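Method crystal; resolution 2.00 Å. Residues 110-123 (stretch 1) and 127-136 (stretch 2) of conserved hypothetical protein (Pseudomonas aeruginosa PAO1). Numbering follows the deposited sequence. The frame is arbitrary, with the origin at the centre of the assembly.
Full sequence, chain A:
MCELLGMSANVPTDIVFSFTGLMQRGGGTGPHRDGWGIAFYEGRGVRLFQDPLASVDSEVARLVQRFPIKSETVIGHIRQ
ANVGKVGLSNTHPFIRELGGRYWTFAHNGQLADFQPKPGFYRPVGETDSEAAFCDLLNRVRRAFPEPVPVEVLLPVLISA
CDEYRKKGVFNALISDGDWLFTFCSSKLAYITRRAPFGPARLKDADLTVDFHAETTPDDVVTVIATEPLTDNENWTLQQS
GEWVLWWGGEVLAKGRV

Stretch 1 (110-123) QLADFQPKPGFYRP
Stretch 2 127-136: TDSEAAFCDL

Residues 110-123 form an irregular, largely extended strap that passes along one side of the helix 128-136. No direct hydrogen bond joins the two stretches; the fit of shapes and one water hold them, and together they bury 601 Å². The register fixes the path: CA to CA, Leu111 lies 6.6 Å from Asp128, Pro116 6.4 Å from Asp135, Tyr121 5.1 Å from Cys134 and Pro123 5.6 Å from Ala131. The strap thus travels up the helix to Asp135, turns, and comes back down.

Most of the strap is extended, with psi between 117° and 150°; phi lies between -90° and -130° at most residues and nearer -60° at Pro116, Lys117, Pro118 and Pro123. The departures are Asp113 (48/51), Gln115 (-143/67), Gly119 (-142/-153) and Phe120 (-51/-55). The helix has ordinary angles, near -65/-40. Thr127, chi1 p, caps its start: OG1 accepts from Glu130 N at 3.2 Å. The first helical bond, Ala131 N to Thr127 O, is weak at 3.4 Å; those that follow, from Ala132 N to Asp128 O (2.9 Å) onward, are firm.

On the outward run the bumps belong to the strap and the hollow to the helix. Ala131 and Ala132 have only methyl side chains, leaving a shallow hollow into which Phe114 puts the CE1 corner of its ring. Its t rotamer (chi2 -119°) brings CE1 to 3.7 Å from Ala132 CA, 3.9 Å from Ala132 CB and 4.2 Å from Ala131 CB, with Ala131 C at the ring edge. Leu111, m,t, adds CD1 at 4.3 Å from Ala132 CB. Pro116, puckered C-gamma endo, sets CG 4.3 Å from Ala131 CB, while its CB comes within 3.2 Å of Asp135 OD1. Asp135 is t, and its other oxygen, OD2, is hydrogen-bonded elsewhere in the structure. The burial leaves Lys117 N without a partner.

Asp128, chi1 -84°, points toward the strap. Its OD2 stands 2.9 Å from Leu111 O, but both are acceptors, so this is proximity without a hydrogen bond. Its OD1 accepts from a water at 3.0 Å, and the same water donates to Phe114 O at 3.1 Å. With two hydrogens to give, the water reconciles two acceptors that could not bond each other directly.

On the return run Cys134, chi1 m, is the compact bump. Tyr121 CB packs 3.7 Å from Cys134 CB; though its CA-to-CB bond points toward the helix, the m rotamer carries the end of the ring away, and OH finds its hydrogen bond elsewhere. Cys134 SG then fits beside the backbone, 3.6 Å from both Arg122 C and Pro123 N, and 4.1 Å from Pro123 CD. Arg122 points away, leaving its main chain to meet the sulfur. Pro123, also C-gamma endo, offers a rigid ring whose CB lies 3.5 Å from Glu130 CG. Glu130 is extended, t,t, so its methylenes pack against the proline while its carboxylate reaches past: OE2 is 3.4 Å from Pro123 CA, and both oxygens have hydrogen-bond partners just outside the stretches.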

# COMPACT_ATOMS: atom_id res chain seq x y z
N GLN A 110 -3.33 -16.95 -17.18
CA GLN A 110 -1.94 -17.01 -17.62
C GLN A 110 -1.76 -16.48 -19.04
O GLN A 110 -2.59 -16.75 -19.92
CB GLN A 110 -1.45 -18.46 -17.56
CG GLN A 110 -1.66 -19.14 -16.22
CD GLN A 110 -1.24 -20.59 -16.24
OE1 GLN A 110 -1.29 -21.25 -17.28
NE2 GLN A 110 -0.81 -21.10 -15.09
N LEU A 111 -0.67 -15.75 -19.26
CA LEU A 111 -0.37 -15.17 -20.57
C LEU A 111 0.90 -15.77 -21.16
O LEU A 111 1.95 -15.79 -20.51
CB LEU A 111 -0.20 -13.65 -20.45
CG LEU A 111 -1.37 -12.90 -19.80
CD1 LEU A 111 -1.05 -11.42 -19.70
CD2 LEU A 111 -2.65 -13.12 -20.59
N ALA A 112 0.80 -16.27 -22.39
CA ALA A 112 1.95 -16.88 -23.06
C ALA A 112 2.60 -15.91 -24.04
O ALA A 112 1.91 -15.17 -24.75
CB ALA A 112 1.52 -18.14 -23.78
N ASP A 113 3.93 -15.95 -24.09
CA ASP A 113 4.70 -15.09 -24.99
C ASP A 113 4.24 -13.63 -24.89
O ASP A 113 3.94 -12.98 -25.89
CB ASP A 113 4.59 -15.58 -26.43
CG ASP A 113 5.60 -14.92 -27.36
OD1 ASP A 113 5.20 -14.03 -28.15
OD2 ASP A 113 6.79 -15.31 -27.30
N PHE A 114 4.17 -13.13 -23.66
CA PHE A 114 3.76 -11.76 -23.40
C PHE A 114 5.01 -10.93 -23.15
O PHE A 114 5.73 -11.16 -22.18
CB PHE A 114 2.82 -11.70 -22.20
CG PHE A 114 2.14 -10.38 -22.02
CD1 PHE A 114 2.34 -9.64 -20.86
CD2 PHE A 114 1.32 -9.86 -23.02
CE1 PHE A 114 1.73 -8.40 -20.70
CE2 PHE A 114 0.71 -8.62 -22.88
CZ PHE A 114 0.91 -7.89 -21.71
N GLN A 115 5.25 -9.95 -24.02
CA GLN A 115 6.44 -9.10 -23.92
C GLN A 115 6.19 -7.64 -24.31
O GLN A 115 6.78 -7.13 -25.27
CB GLN A 115 7.56 -9.70 -24.78
CG GLN A 115 7.09 -10.47 -26.04
CD GLN A 115 6.37 -9.60 -27.08
OE1 GLN A 115 6.94 -9.26 -28.12
NE2 GLN A 115 5.10 -9.26 -26.80
N PRO A 116 5.39 -6.92 -23.52
CA PRO A 116 5.08 -5.52 -23.80
C PRO A 116 6.31 -4.63 -23.85
O PRO A 116 7.32 -4.91 -23.19
CB PRO A 116 4.17 -5.14 -22.63
CG PRO A 116 4.71 -5.97 -21.51
CD PRO A 116 4.90 -7.31 -22.18
N LYS A 117 6.25 -3.57 -24.65
CA LYS A 117 7.36 -2.63 -24.77
C LYS A 117 7.46 -1.80 -23.50
O LYS A 117 6.48 -1.18 -23.07
CB LYS A 117 7.14 -1.69 -25.96
CG LYS A 117 6.80 -2.40 -27.26
CD LYS A 117 6.35 -1.39 -28.32
CE LYS A 117 5.20 -0.52 -27.82
NZ LYS A 117 4.05 -1.35 -27.36
N PRO A 118 8.65 -1.77 -22.87
CA PRO A 118 8.88 -1.01 -21.64
C PRO A 118 8.45 0.44 -21.81
O PRO A 118 8.73 1.06 -22.85
CB PRO A 118 10.39 -1.14 -21.45
CG PRO A 118 10.66 -2.49 -22.00
CD PRO A 118 9.87 -2.48 -23.28
N GLY A 119 7.78 0.98 -20.80
CA GLY A 119 7.31 2.35 -20.89
C GLY A 119 7.42 3.10 -19.58
O GLY A 119 8.32 2.82 -18.79
N PHE A 120 6.55 4.08 -19.40
CA PHE A 120 6.50 4.93 -18.21
C PHE A 120 6.46 4.08 -16.94
O PHE A 120 7.23 4.31 -16.00
CB PHE A 120 5.24 5.80 -18.21
CG PHE A 120 4.99 6.53 -19.51
CD1 PHE A 120 5.78 7.63 -19.87
CD2 PHE A 120 3.92 6.16 -20.34
CE1 PHE A 120 5.51 8.34 -21.05
CE2 PHE A 120 3.63 6.85 -21.51
CZ PHE A 120 4.43 7.95 -21.87
N TYR A 121 5.48 3.18 -16.88
CA TYR A 121 5.31 2.29 -15.75
C TYR A 121 6.09 1.01 -15.99
O TYR A 121 6.08 0.44 -17.09
CB TYR A 121 3.83 1.96 -15.55
CG TYR A 121 2.96 3.16 -15.25
CD1 TYR A 121 2.30 3.84 -16.28
CD2 TYR A 121 2.77 3.60 -13.94
CE1 TYR A 121 1.48 4.94 -16.01
CE2 TYR A 121 1.95 4.70 -13.66
CZ TYR A 121 1.31 5.36 -14.70
OH TYR A 121 0.50 6.44 -14.44
N ARG A 122 6.79 0.55 -14.96
CA ARG A 122 7.57 -0.67 -15.05
C ARG A 122 7.22 -1.58 -13.87
O ARG A 122 6.96 -1.10 -12.77
CB ARG A 122 9.07 -0.36 -15.04
CG ARG A 122 9.53 0.56 -16.16
CD ARG A 122 11.04 0.65 -16.17
NE ARG A 122 11.54 1.62 -17.14
CZ ARG A 122 11.50 1.48 -18.45
NH1 ARG A 122 11.98 2.43 -19.24
NH2 ARG A 122 10.98 0.39 -18.99
N PRO A 123 7.13 -2.90 -14.12
CA PRO A 123 6.81 -3.80 -13.01
C PRO A 123 7.99 -3.91 -12.02
O PRO A 123 9.16 -3.79 -12.41
CB PRO A 123 6.52 -5.12 -13.73
CG PRO A 123 7.39 -5.07 -14.92
CD PRO A 123 7.20 -3.64 -15.39
N THR A 127 5.84 -10.95 -12.38
CA THR A 127 4.58 -11.49 -12.86
C THR A 127 4.19 -10.96 -14.23
O THR A 127 4.63 -9.89 -14.65
CB THR A 127 3.41 -11.18 -11.87
OG1 THR A 127 3.40 -9.79 -11.53
CG2 THR A 127 3.55 -12.02 -10.61
N ASP A 128 3.43 -11.77 -14.97
CA ASP A 128 2.94 -11.34 -16.27
C ASP A 128 1.78 -10.40 -15.98
O ASP A 128 1.48 -9.51 -16.76
CB ASP A 128 2.44 -12.54 -17.09
CG ASP A 128 3.57 -13.26 -17.85
OD1 ASP A 128 4.71 -12.75 -17.92
OD2 ASP A 128 3.29 -14.35 -18.39
N SER A 129 1.13 -10.62 -14.84
CA SER A 129 0.01 -9.80 -14.42
C SER A 129 0.41 -8.34 -14.26
O SER A 129 -0.29 -7.44 -14.73
CB SER A 129 -0.55 -10.31 -13.08
OG SER A 129 -1.08 -11.62 -13.20
N GLU A 130 1.53 -8.10 -13.58
CA GLU A 130 2.03 -6.75 -13.35
C GLU A 130 2.54 -6.11 -14.64
O GLU A 130 2.47 -4.89 -14.80
CB GLU A 130 3.11 -6.75 -12.28
CG GLU A 130 3.59 -5.37 -11.89
CD GLU A 130 4.58 -5.40 -10.75
OE1 GLU A 130 5.03 -6.50 -10.36
OE2 GLU A 130 4.89 -4.30 -10.24
N ALA A 131 3.13 -6.92 -15.51
CA ALA A 131 3.63 -6.45 -16.79
C ALA A 131 2.44 -5.97 -17.62
O ALA A 131 2.53 -4.99 -18.36
CB ALA A 131 4.37 -7.56 -17.51
N ALA A 132 1.32 -6.68 -17.47
CA ALA A 132 0.08 -6.35 -18.17
C ALA A 132 -0.52 -5.08 -17.59
O ALA A 132 -1.06 -4.26 -18.33
CB ALA A 132 -0.92 -7.49 -18.05
N PHE A 133 -0.46 -4.95 -16.26
CA PHE A 133 -0.99 -3.77 -15.57
C PHE A 133 -0.29 -2.49 -16.02
O PHE A 133 -0.94 -1.48 -16.33
CB PHE A 133 -0.82 -3.93 -14.06
CG PHE A 133 -1.41 -2.80 -13.25
CD1 PHE A 133 -0.88 -2.48 -12.00
CD2 PHE A 133 -2.50 -2.06 -13.73
CE1 PHE A 133 -1.43 -1.44 -11.23
CE2 PHE A 133 -3.06 -1.02 -12.98
CZ PHE A 133 -2.52 -0.71 -11.72
N CYS A 134 1.03 -2.51 -15.97
CA CYS A 134 1.83 -1.37 -16.37
C CYS A 134 1.60 -1.02 -17.83
O CYS A 134 1.42 0.14 -18.15
CB CYS A 134 3.31 -1.66 -16.13
SG CYS A 134 3.70 -1.84 -14.39
N ASP A 135 1.60 -2.03 -18.69
CA ASP A 135 1.39 -1.82 -20.12
C ASP A 135 0.06 -1.13 -20.39
O ASP A 135 -0.01 -0.19 -21.20
CB ASP A 135 1.45 -3.14 -20.88
CG ASP A 135 1.41 -2.95 -22.39
OD1 ASP A 135 2.40 -2.45 -22.96
OD2 ASP A 135 0.38 -3.29 -23.00
N LEU A 136 -1.00 -1.62 -19.74
CA LEU A 136 -2.33 -1.05 -19.89
C LEU A 136 -2.32 0.40 -19.42
O LEU A 136 -3.02 1.24 -19.97
CB LEU A 136 -3.36 -1.85 -19.07
CG LEU A 136 -4.80 -1.35 -18.98
CD1 LEU A 136 -5.73 -2.54 -18.83
CD2 LEU A 136 -4.98 -0.37 -17.82
O HOH W 1 5.96 -10.34 -19.21